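Local coordinates for protein methyl-accepting/DNA response regulator (PDB 3D6W) that probably binds DNA through its LytTR domain, the part present here, as the output half of a phosphorelay response regulator, at residues G1-T9 and P15-Y23; C61-I72 and L85-S96. One frame throughout, in Å; residues are numbered along the deposited sequence.

Interaction 1 of 2, residues G1-T9 and P15-Y23; sequences GKSVVTLKT and PVPFSKVMY. With EDO (1,2-ethanediol), chain D.
The F18 ring lies flat against the backbone of S3 and V4: S3 C sits 3.9 Å above the ring plane, over its centre, and V4 N is over the same face but displaced toward the rim. V5 CG2 lies in the ring plane at the CD1 and CE1 edge, but it is modelled implausibly close, so the fit there is doubtful. K2 O approaches the ring obliquely, 3.1 Å from F18 CE2. This placement follows from chi1 of F18 (-71°), which sets CG opposite the carbonyl carbon and beside the backbone N, so that the ring folds back over segment 1-9 while F18 N donates to S3 O (3.1 Å). That bond anchors the 3-10 segment 18-20 to the chain just before strand 4-8.

Preceding F18, strands 4-8 and 13-17 form an antiparallel beta hairpin. V5 and V16 are its hydrogen-bonded pair, V5 N donating to V16 O and V16 N to V5 O, both at 2.8 Å. The flanking non-hydrogen-bonded pairs, V4 with P17 and T6 with P15, place prolines where no amide hydrogen is called for, and V4 CA makes a CA-H...O contact with V16 O at 3.0 Å. On the V5 and V16 face, L7 CG reaches V16 CG2 (3.9 Å) and V5 CG2 meets V21 CG2; V33 packs on both L7 and V21. The T6 and P15 face turns to the second subunit, where T6 OG1 is hydrogen-bonded to L107 O of that subunit. Near the chain start, S3 N donates to O2 of a 1,2-ethanediol at 3.0 Å, a molecule probably from the crystallisation liquor and also held by K55 O and D56 O of the second subunit.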
loop_
_atom_site.group_PDB
_atom_site.type_symbol
_atom_site.label_atom_id
_atom_site.label_comp_id
_atom_site.label_asym_id
_atom_site.label_seq_id
_atom_site.Cartn_x
_atom_site.Cartn_y
_atom_site.Cartn_z
ATOM N N GLY A 1 -2.936 12.377 5.252
ATOM C CA GLY A 1 -4.197 13.120 5.639
ATOM C C GLY A 1 -4.948 12.458 6.779
ATOM O O GLY A 1 -4.697 12.748 7.953
ATOM N N LYS A 2 -5.885 11.584 6.411
ATOM C CA LYS A 2 -6.733 10.854 7.350
ATOM C C LYS A 2 -7.006 9.444 6.781
ATOM O O LYS A 2 -6.952 9.261 5.559
ATOM C CB LYS A 2 -8.042 11.633 7.624
ATOM C CG LYS A 2 -8.020 12.398 8.968
ATOM C CD LYS A 2 -8.650 13.784 8.963
ATOM C CE LYS A 2 -8.562 14.394 10.368
ATOM N NZ LYS A 2 -9.047 15.804 10.430
ATOM N N SER A 3 -7.252 8.451 7.646
ATOM C CA SER A 3 -7.328 7.062 7.159
ATOM C C SER A 3 -8.356 6.185 7.828
ATOM O O SER A 3 -8.461 5.028 7.489
ATOM C CB SER A 3 -5.933 6.365 7.182
ATOM O OG SER A 3 -5.532 5.903 8.468
ATOM N N VAL A 4 -9.088 6.745 8.779
ATOM C CA VAL A 4 -10.192 6.074 9.455
ATOM C C VAL A 4 -11.393 6.993 9.551
ATOM O O VAL A 4 -11.247 8.208 9.615
ATOM C CB VAL A 4 -9.819 5.545 10.892
ATOM C CG1 VAL A 4 -8.674 4.582 10.797
ATOM C CG2 VAL A 4 -9.493 6.669 11.837
ATOM N N VAL A 5 -12.574 6.380 9.502
ATOM C CA VAL A 5 -13.844 7.030 9.823
ATOM C C VAL A 5 -14.377 6.392 11.119
ATOM O O VAL A 5 -14.382 5.165 11.247
ATOM C CB VAL A 5 -14.920 6.832 8.739
ATOM C CG1 VAL A 5 -15.964 7.986 8.813
ATOM C CG2 VAL A 5 -14.304 6.742 7.365
ATOM N N THR A 6 -14.790 7.234 12.074
ATOM C CA THR A 6 -15.328 6.772 13.359
ATOM C C THR A 6 -16.837 6.739 13.237
ATOM O O THR A 6 -17.474 7.771 13.055
ATOM C CB THR A 6 -14.822 7.601 14.541
ATOM O OG1 THR A 6 -13.381 7.668 14.484
ATOM C CG2 THR A 6 -15.209 6.953 15.862
ATOM N N LEU A 7 -17.374 5.518 13.215
ATOM C CA LEU A 7 -18.816 5.284 13.229
ATOM C C LEU A 7 -19.317 5.236 14.680
ATOM O O LEU A 7 -18.689 4.646 15.554
ATOM C CB LEU A 7 -19.183 3.955 12.562
ATOM C CG LEU A 7 -18.556 3.430 11.281
ATOM C CD1 LEU A 7 -19.552 2.608 10.506
ATOM C CD2 LEU A 7 -18.020 4.535 10.424
ATOM N N LYS A 8 -20.479 5.825 14.919
ATOM C CA LYS A 8 -21.138 5.747 16.229
ATOM C C LYS A 8 -21.953 4.476 16.282
ATOM O O LYS A 8 -22.806 4.265 15.411
ATOM C CB LYS A 8 -22.043 6.959 16.420
ATOM C CG LYS A 8 -22.983 6.907 17.595
ATOM C CD LYS A 8 -23.491 8.290 17.915
ATOM C CE LYS A 8 -24.008 8.353 19.347
ATOM N NZ LYS A 8 -24.123 9.766 19.771
ATOM N N THR A 9 -21.639 3.615 17.261
ATOM C CA THR A 9 -22.494 2.463 17.613
ATOM C C THR A 9 -23.306 2.750 18.873
ATOM O O THR A 9 -23.191 3.822 19.470
ATOM C CB THR A 9 -21.716 1.166 17.819
ATOM O OG1 THR A 9 -20.363 1.478 18.144
ATOM C CG2 THR A 9 -21.750 0.301 16.531
ATOM N N PRO A 15 -13.531 2.981 15.048
ATOM C CA PRO A 15 -12.703 3.425 13.924
ATOM C C PRO A 15 -12.631 2.357 12.837
ATOM O O PRO A 15 -12.348 1.201 13.117
ATOM C CB PRO A 15 -11.313 3.664 14.552
ATOM C CG PRO A 15 -11.477 3.536 16.023
ATOM C CD PRO A 15 -12.732 2.784 16.275
ATOM N N VAL A 16 -12.947 2.755 11.608
ATOM C CA VAL A 16 -12.938 1.862 10.439
ATOM C C VAL A 16 -11.983 2.500 9.398
ATOM O O VAL A 16 -12.070 3.689 9.167
ATOM C CB VAL A 16 -14.389 1.724 9.882
ATOM C CG1 VAL A 16 -14.448 0.783 8.678
ATOM C CG2 VAL A 16 -15.313 1.263 10.968
ATOM N N PRO A 17 -11.065 1.736 8.805
ATOM C CA PRO A 17 -10.238 2.280 7.743
ATOM C C PRO A 17 -11.060 2.634 6.527
ATOM O O PRO A 17 -12.057 1.972 6.255
ATOM C CB PRO A 17 -9.299 1.116 7.358
ATOM C CG PRO A 17 -9.522 0.064 8.287
ATOM C CD PRO A 17 -10.768 0.315 9.062
ATOM N N PHE A 18 -10.655 3.647 5.792
ATOM C CA PHE A 18 -11.364 4.031 4.566
ATOM C C PHE A 18 -11.564 2.844 3.627
ATOM O O PHE A 18 -12.596 2.726 2.976
ATOM C CB PHE A 18 -10.632 5.158 3.815
ATOM C CG PHE A 18 -10.699 6.506 4.497
ATOM C CD1 PHE A 18 -11.653 6.796 5.480
ATOM C CD2 PHE A 18 -9.833 7.502 4.124
ATOM C CE1 PHE A 18 -11.709 8.042 6.097
ATOM C CE2 PHE A 18 -9.886 8.761 4.732
ATOM C CZ PHE A 18 -10.825 9.014 5.729
ATOM N N SER A 19 -10.570 1.963 3.599
ATOM C CA SER A 19 -10.567 0.801 2.722
ATOM C C SER A 19 -11.737 -0.180 2.979
ATOM O O SER A 19 -12.120 -0.926 2.094
ATOM C CB SER A 19 -9.198 0.092 2.856
ATOM O OG SER A 19 -9.124 -0.699 4.039
ATOM N N LYS A 20 -12.290 -0.151 4.191
ATOM C CA LYS A 20 -13.367 -0.994 4.597
ATOM C C LYS A 20 -14.733 -0.318 4.500
ATOM O O LYS A 20 -15.779 -0.955 4.721
ATOM C CB LYS A 20 -13.132 -1.463 6.036
ATOM C CG LYS A 20 -11.803 -2.167 6.247
ATOM C CD LYS A 20 -11.926 -3.666 6.404
ATOM C CE LYS A 20 -11.877 -4.101 7.912
ATOM N NZ LYS A 20 -12.961 -5.152 8.305
ATOM N N VAL A 21 -14.750 0.957 4.140
ATOM C CA VAL A 21 -16.031 1.655 3.881
ATOM C C VAL A 21 -16.525 1.325 2.463
ATOM O O VAL A 21 -15.792 1.569 1.479
ATOM C CB VAL A 21 -15.889 3.194 4.068
ATOM C CG1 VAL A 21 -17.259 3.927 3.865
ATOM C CG2 VAL A 21 -15.257 3.483 5.453
HETATM N N MSE A 22 -17.727 0.770 2.377
HETATM C CA MSE A 22 -18.330 0.359 1.127
HETATM C C MSE A 22 -19.107 1.506 0.456
HETATM O O MSE A 22 -19.009 1.718 -0.743
HETATM C CB MSE A 22 -19.276 -0.833 1.376
HETATM C CG MSE A 22 -18.608 -2.018 1.986
HETATM SE SE MSE A 22 -19.695 -3.597 2.275
HETATM C CE MSE A 22 -20.974 -2.675 3.408
ATOM N N TYR A 23 -19.895 2.202 1.266
ATOM C CA TYR A 23 -20.688 3.352 0.855
ATOM C C TYR A 23 -21.162 4.180 2.079
ATOM O O TYR A 23 -21.025 3.772 3.249
ATOM C CB TYR A 23 -21.869 2.938 -0.065
ATOM C CG TYR A 23 -22.967 2.131 0.609
ATOM C CD1 TYR A 23 -22.938 0.747 0.613
ATOM C CD2 TYR A 23 -24.051 2.773 1.218
ATOM C CE1 TYR A 23 -23.921 0.038 1.215
ATOM C CE2 TYR A 23 -25.028 2.082 1.834
ATOM C CZ TYR A 23 -24.966 0.701 1.848
ATOM O OH TYR A 23 -25.979 -0.011 2.482
HETATM C C1 EDO D . -6.427 10.209 12.649
HETATM O O1 EDO D . -5.523 11.249 13.107
HETATM C C2 EDO D . -7.183 10.698 11.410
HETATM O O2 EDO D . -7.390 9.689 10.382
#

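Interaction 2 of 2, residues C61-I72 and L85-S96; sequences CHRSFIVNVNHI and LSMDNGERVPVS. With MG (magnesium ion), chain C; FMT (formic acid), chain E.
The selenomethionine M87 curls toward V67 and H71 because its chain bends at both chi2 (-57°) and chi3 (-67°), bringing SE and CE back over segment 61-72; the first torsion of V67 sets CG2 opposite the backbone N, where it meets M87 CE at 3.6 Å. The other V67 branch, CG1, meets L85 CD1 tip to tip at 3.8 Å, and I72 CD1 touches the same leucine methyl. These apolar ends fill the space between two antiparallel sheets of the LytTR domain, one ending in strands 58-62 and 65-68, the other made of 72-76, 83-87 and 92-95; strands 65-68 and 85-87 pass 10.1 Å apart at 56°.

At the far end, F65 turns one ring face to P94, whose CD lies over it, 4.2 Å from the centroid, a CH-pi contact. V93 CG1 comes to this ring obliquely. S96 N fastens the opening of the segment by donating to C61 O (3.2 Å). H62 ND1 accepts from S64 N in the plane of its ring, which fixes the rotation of the imidazole; F65 CD1 covers one face, and over the opposite one stands O2 of a formic acid, probably from the crystallisation liquor, held by R63 N and S96 OG.

The bond from D88 N to H71 O (3.0 Å) joins the M87-G90 type I turn to the bend before strand 72-76. I72 and D88 make up a magnesium site: here I72 O binds the ion directly at 2.6 Å, alongside two waters, while D88 OD2 stands 3.7 Å from the metal.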
loop_
_atom_site.group_PDB
_atom_site.type_symbol
_atom_site.label_atom_id
_atom_site.label_comp_id
_atom_site.label_asym_id
_atom_site.label_seq_id
_atom_site.Cartn_x
_atom_site.Cartn_y
_atom_site.Cartn_z
ATOM N N CYS A 61 -22.485 9.578 -6.145
ATOM C CA CYS A 61 -23.216 9.004 -7.263
ATOM C C CYS A 61 -24.714 9.253 -7.218
ATOM O O CYS A 61 -25.435 8.839 -8.109
ATOM C CB CYS A 61 -22.923 7.505 -7.335
ATOM S SG CYS A 61 -23.494 6.555 -5.951
ATOM N N HIS A 62 -25.167 9.965 -6.199
ATOM C CA HIS A 62 -26.583 10.166 -5.928
ATOM C C HIS A 62 -26.587 11.208 -4.827
ATOM O O HIS A 62 -25.649 11.250 -4.068
ATOM C CB HIS A 62 -27.150 8.839 -5.433
ATOM C CG HIS A 62 -28.639 8.800 -5.288
ATOM N ND1 HIS A 62 -29.308 9.452 -4.275
ATOM C CD2 HIS A 62 -29.580 8.112 -5.976
ATOM C CE1 HIS A 62 -30.595 9.178 -4.351
ATOM N NE2 HIS A 62 -30.790 8.358 -5.367
ATOM N N ARG A 63 -27.632 12.036 -4.733
ATOM C CA ARG A 63 -27.752 13.063 -3.675
ATOM C C ARG A 63 -27.707 12.485 -2.277
ATOM O O ARG A 63 -27.444 13.200 -1.322
ATOM C CB ARG A 63 -29.032 13.923 -3.842
ATOM C CG ARG A 63 -30.361 13.186 -3.649
ATOM C CD ARG A 63 -31.585 14.140 -3.511
ATOM N NE ARG A 63 -32.417 13.593 -2.430
ATOM C CZ ARG A 63 -32.634 14.160 -1.241
ATOM N NH1 ARG A 63 -32.190 15.374 -0.949
ATOM N NH2 ARG A 63 -33.347 13.512 -0.340
ATOM N N SER A 64 -27.973 11.197 -2.166
ATOM C CA SER A 64 -28.016 10.493 -0.883
ATOM C C SER A 64 -26.891 9.441 -0.679
ATOM O O SER A 64 -26.844 8.820 0.383
ATOM C CB SER A 64 -29.396 9.810 -0.755
ATOM O OG SER A 64 -30.390 10.735 -0.273
ATOM N N PHE A 65 -25.987 9.260 -1.652
ATOM C CA PHE A 65 -24.943 8.214 -1.584
ATOM C C PHE A 65 -23.582 8.656 -2.027
ATOM O O PHE A 65 -23.434 9.316 -3.072
ATOM C CB PHE A 65 -25.301 7.020 -2.469
ATOM C CG PHE A 65 -26.490 6.258 -1.987
ATOM C CD1 PHE A 65 -27.768 6.603 -2.412
ATOM C CD2 PHE A 65 -26.336 5.203 -1.084
ATOM C CE1 PHE A 65 -28.920 5.889 -1.911
ATOM C CE2 PHE A 65 -27.437 4.495 -0.608
ATOM C CZ PHE A 65 -28.736 4.841 -1.029
ATOM N N ILE A 66 -22.579 8.262 -1.237
ATOM C CA ILE A 66 -21.203 8.197 -1.701
ATOM C C ILE A 66 -20.774 6.704 -1.737
ATOM O O ILE A 66 -20.949 5.968 -0.771
ATOM C CB ILE A 66 -20.221 9.006 -0.825
ATOM C CG1 ILE A 66 -20.556 10.507 -0.847
ATOM C CG2 ILE A 66 -18.733 8.708 -1.266
ATOM C CD1 ILE A 66 -19.812 11.284 0.146
ATOM N N VAL A 67 -20.241 6.264 -2.879
ATOM C CA VAL A 67 -19.795 4.881 -3.032
ATOM C C VAL A 67 -18.245 4.771 -3.066
ATOM O O VAL A 67 -17.515 5.688 -3.566
ATOM C CB VAL A 67 -20.481 4.207 -4.281
ATOM C CG1 VAL A 67 -19.881 4.686 -5.599
ATOM C CG2 VAL A 67 -20.422 2.647 -4.193
ATOM N N ASN A 68 -17.739 3.670 -2.528
ATOM C CA ASN A 68 -16.320 3.280 -2.710
ATOM C C ASN A 68 -16.230 2.374 -3.926
ATOM O O ASN A 68 -16.714 1.258 -3.893
ATOM C CB ASN A 68 -15.823 2.520 -1.461
ATOM C CG ASN A 68 -14.324 2.310 -1.441
ATOM O OD1 ASN A 68 -13.689 2.338 -2.453
ATOM N ND2 ASN A 68 -13.778 2.050 -0.266
ATOM N N VAL A 69 -15.573 2.845 -4.980
ATOM C CA VAL A 69 -15.474 2.094 -6.238
ATOM C C VAL A 69 -14.740 0.770 -6.034
ATOM O O VAL A 69 -14.877 -0.144 -6.862
ATOM C CB VAL A 69 -14.813 2.928 -7.397
ATOM C CG1 VAL A 69 -15.472 4.353 -7.501
ATOM C CG2 VAL A 69 -13.333 3.055 -7.206
ATOM N N ASN A 70 -13.989 0.633 -4.934
ATOM C CA ASN A 70 -13.289 -0.618 -4.681
ATOM C C ASN A 70 -14.146 -1.722 -4.130
ATOM O O ASN A 70 -13.716 -2.876 -4.082
ATOM C CB ASN A 70 -12.077 -0.367 -3.790
ATOM C CG ASN A 70 -11.033 0.477 -4.506
ATOM O OD1 ASN A 70 -10.468 0.052 -5.533
ATOM N ND2 ASN A 70 -10.821 1.695 -4.015
ATOM N N HIS A 71 -15.355 -1.374 -3.691
ATOM C CA HIS A 71 -16.348 -2.363 -3.300
ATOM C C HIS A 71 -17.411 -2.580 -4.327
ATOM O O HIS A 71 -18.295 -3.374 -4.110
ATOM C CB HIS A 71 -16.945 -2.004 -1.972
ATOM C CG HIS A 71 -15.944 -2.015 -0.876
ATOM N ND1 HIS A 71 -15.654 -3.149 -0.155
ATOM C CD2 HIS A 71 -15.125 -1.048 -0.404
ATOM C CE1 HIS A 71 -14.708 -2.875 0.731
ATOM N NE2 HIS A 71 -14.372 -1.601 0.601
ATOM N N ILE A 72 -17.320 -1.917 -5.465
ATOM C CA ILE A 72 -18.257 -2.158 -6.566
ATOM C C ILE A 72 -17.875 -3.467 -7.216
ATOM O O ILE A 72 -16.705 -3.667 -7.602
ATOM C CB ILE A 72 -18.278 -1.039 -7.653
ATOM C CG1 ILE A 72 -18.831 0.269 -7.074
ATOM C CG2 ILE A 72 -19.141 -1.459 -8.883
ATOM C CD1 ILE A 72 -18.725 1.454 -7.975
ATOM N N LEU A 85 -25.564 -0.115 -9.005
ATOM C CA LEU A 85 -24.278 -0.687 -8.631
ATOM C C LEU A 85 -24.523 -1.928 -7.814
ATOM O O LEU A 85 -25.184 -1.917 -6.801
ATOM C CB LEU A 85 -23.434 0.318 -7.820
ATOM C CG LEU A 85 -23.336 1.740 -8.395
ATOM C CD1 LEU A 85 -22.440 2.647 -7.545
ATOM C CD2 LEU A 85 -22.911 1.685 -9.857
ATOM N N SER A 86 -23.955 -3.014 -8.275
ATOM C CA SER A 86 -23.888 -4.257 -7.536
ATOM C C SER A 86 -22.653 -4.210 -6.663
ATOM O O SER A 86 -21.541 -4.140 -7.189
ATOM C CB SER A 86 -23.756 -5.414 -8.552
ATOM O OG SER A 86 -24.041 -6.685 -7.981
HETATM N N MSE A 87 -22.836 -4.245 -5.342
HETATM C CA MSE A 87 -21.729 -4.227 -4.426
HETATM C C MSE A 87 -21.215 -5.653 -4.163
HETATM O O MSE A 87 -21.929 -6.616 -4.439
HETATM C CB MSE A 87 -22.095 -3.517 -3.126
HETATM C CG MSE A 87 -22.708 -2.152 -3.295
HETATM SE SE MSE A 87 -21.657 -0.865 -4.283
HETATM C CE MSE A 87 -20.247 -0.704 -3.033
ATOM N N ASP A 88 -19.984 -5.760 -3.650
ATOM C CA ASP A 88 -19.354 -7.010 -3.393
ATOM C C ASP A 88 -20.086 -7.857 -2.349
ATOM O O ASP A 88 -20.076 -9.069 -2.441
ATOM C CB ASP A 88 -17.922 -6.782 -2.859
ATOM C CG ASP A 88 -16.897 -6.598 -3.954
ATOM O OD1 ASP A 88 -17.188 -6.912 -5.124
ATOM O OD2 ASP A 88 -15.778 -6.143 -3.631
ATOM N N ASN A 89 -20.649 -7.242 -1.316
ATOM C CA ASN A 89 -21.421 -7.967 -0.305
ATOM C C ASN A 89 -22.905 -8.280 -0.700
ATOM O O ASN A 89 -23.676 -8.666 0.126
ATOM C CB ASN A 89 -21.417 -7.154 0.976
ATOM C CG ASN A 89 -22.330 -5.942 0.902
ATOM O OD1 ASN A 89 -22.808 -5.559 -0.166
ATOM N ND2 ASN A 89 -22.573 -5.338 2.026
ATOM N N GLY A 90 -23.304 -8.052 -1.942
ATOM C CA GLY A 90 -24.666 -8.295 -2.420
ATOM C C GLY A 90 -25.599 -7.097 -2.390
ATOM O O GLY A 90 -26.765 -7.211 -2.824
ATOM N N GLU A 91 -25.155 -5.959 -1.840
ATOM C CA GLU A 91 -26.083 -4.813 -1.747
ATOM C C GLU A 91 -26.140 -4.130 -3.092
ATOM O O GLU A 91 -25.365 -4.474 -3.979
ATOM C CB GLU A 91 -25.704 -3.815 -0.677
ATOM C CG GLU A 91 -25.625 -4.417 0.708
ATOM C CD GLU A 91 -25.395 -3.340 1.748
ATOM O OE1 GLU A 91 -24.402 -3.424 2.466
ATOM O OE2 GLU A 91 -26.202 -2.386 1.838
ATOM N N ARG A 92 -27.078 -3.204 -3.262
ATOM C CA ARG A 92 -27.094 -2.379 -4.471
ATOM C C ARG A 92 -27.185 -0.924 -4.096
ATOM O O ARG A 92 -27.692 -0.570 -3.038
ATOM C CB ARG A 92 -28.201 -2.776 -5.476
ATOM C CG ARG A 92 -29.645 -2.576 -4.966
ATOM C CD ARG A 92 -30.701 -3.104 -5.937
ATOM N NE ARG A 92 -30.490 -4.528 -6.173
ATOM C CZ ARG A 92 -30.914 -5.515 -5.378
ATOM N NH1 ARG A 92 -31.615 -5.268 -4.282
ATOM N NH2 ARG A 92 -30.654 -6.766 -5.704
ATOM N N VAL A 93 -26.675 -0.086 -4.980
ATOM C CA VAL A 93 -26.657 1.360 -4.766
ATOM C C VAL A 93 -27.028 2.011 -6.074
ATOM O O VAL A 93 -26.492 1.628 -7.118
ATOM C CB VAL A 93 -25.249 1.840 -4.298
ATOM C CG1 VAL A 93 -25.209 3.364 -4.206
ATOM C CG2 VAL A 93 -24.851 1.162 -2.946
ATOM N N PRO A 94 -27.962 2.981 -6.048
ATOM C CA PRO A 94 -28.278 3.679 -7.270
ATOM C C PRO A 94 -27.346 4.845 -7.660
ATOM O O PRO A 94 -26.899 5.612 -6.832
ATOM C CB PRO A 94 -29.687 4.200 -6.998
ATOM C CG PRO A 94 -29.743 4.417 -5.552
ATOM C CD PRO A 94 -28.784 3.456 -4.920
ATOM N N VAL A 95 -27.114 4.985 -8.964
ATOM C CA VAL A 95 -26.568 6.199 -9.539
ATOM C C VAL A 95 -27.753 6.918 -10.199
ATOM O O VAL A 95 -28.352 6.408 -11.150
ATOM C CB VAL A 95 -25.411 5.931 -10.577
ATOM C CG1 VAL A 95 -24.728 7.231 -10.943
ATOM C CG2 VAL A 95 -24.404 4.904 -10.044
ATOM N N SER A 96 -28.105 8.093 -9.683
ATOM C CA SER A 96 -29.242 8.794 -10.169
ATOM C C SER A 96 -28.958 9.427 -11.522
ATOM O O SER A 96 -27.795 9.627 -11.927
ATOM C CB SER A 96 -29.681 9.835 -9.161
ATOM O OG SER A 96 -28.741 10.865 -8.945
HETATM MG MG MG C . -14.520 -4.823 -6.890
HETATM C C FMT E . -30.400 13.105 -7.146
HETATM O O1 FMT E . -31.125 12.992 -8.163
HETATM O O2 FMT E . -29.333 12.461 -7.070
HETATM O O HOH W 1 -15.282 -4.856 -9.315
HETATM O O HOH W 2 -12.515 -5.667 -8.210
#

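From the N terminus, interaction 1 closes first: strand 4-8 turns through a short loop into strand 13-17, and the chain runs on from this hairpin through the 3-10 segment 18-20 into strand 21-27. Interaction 2 opens much later and closes a longer excursion, from 61-72 through strands 72-76 and 83-87 to 85-96. The two are in series, neither nested nor crossed, with centres about 16 Å apart. Strand 21-27 makes the links between them. Within the five-stranded sheet it neighbours strand 65-68, and N68 ND2 bonds V21 O; across to the loop between strands 83-87 and 92-95, Y23 OH bonds E91 OE2.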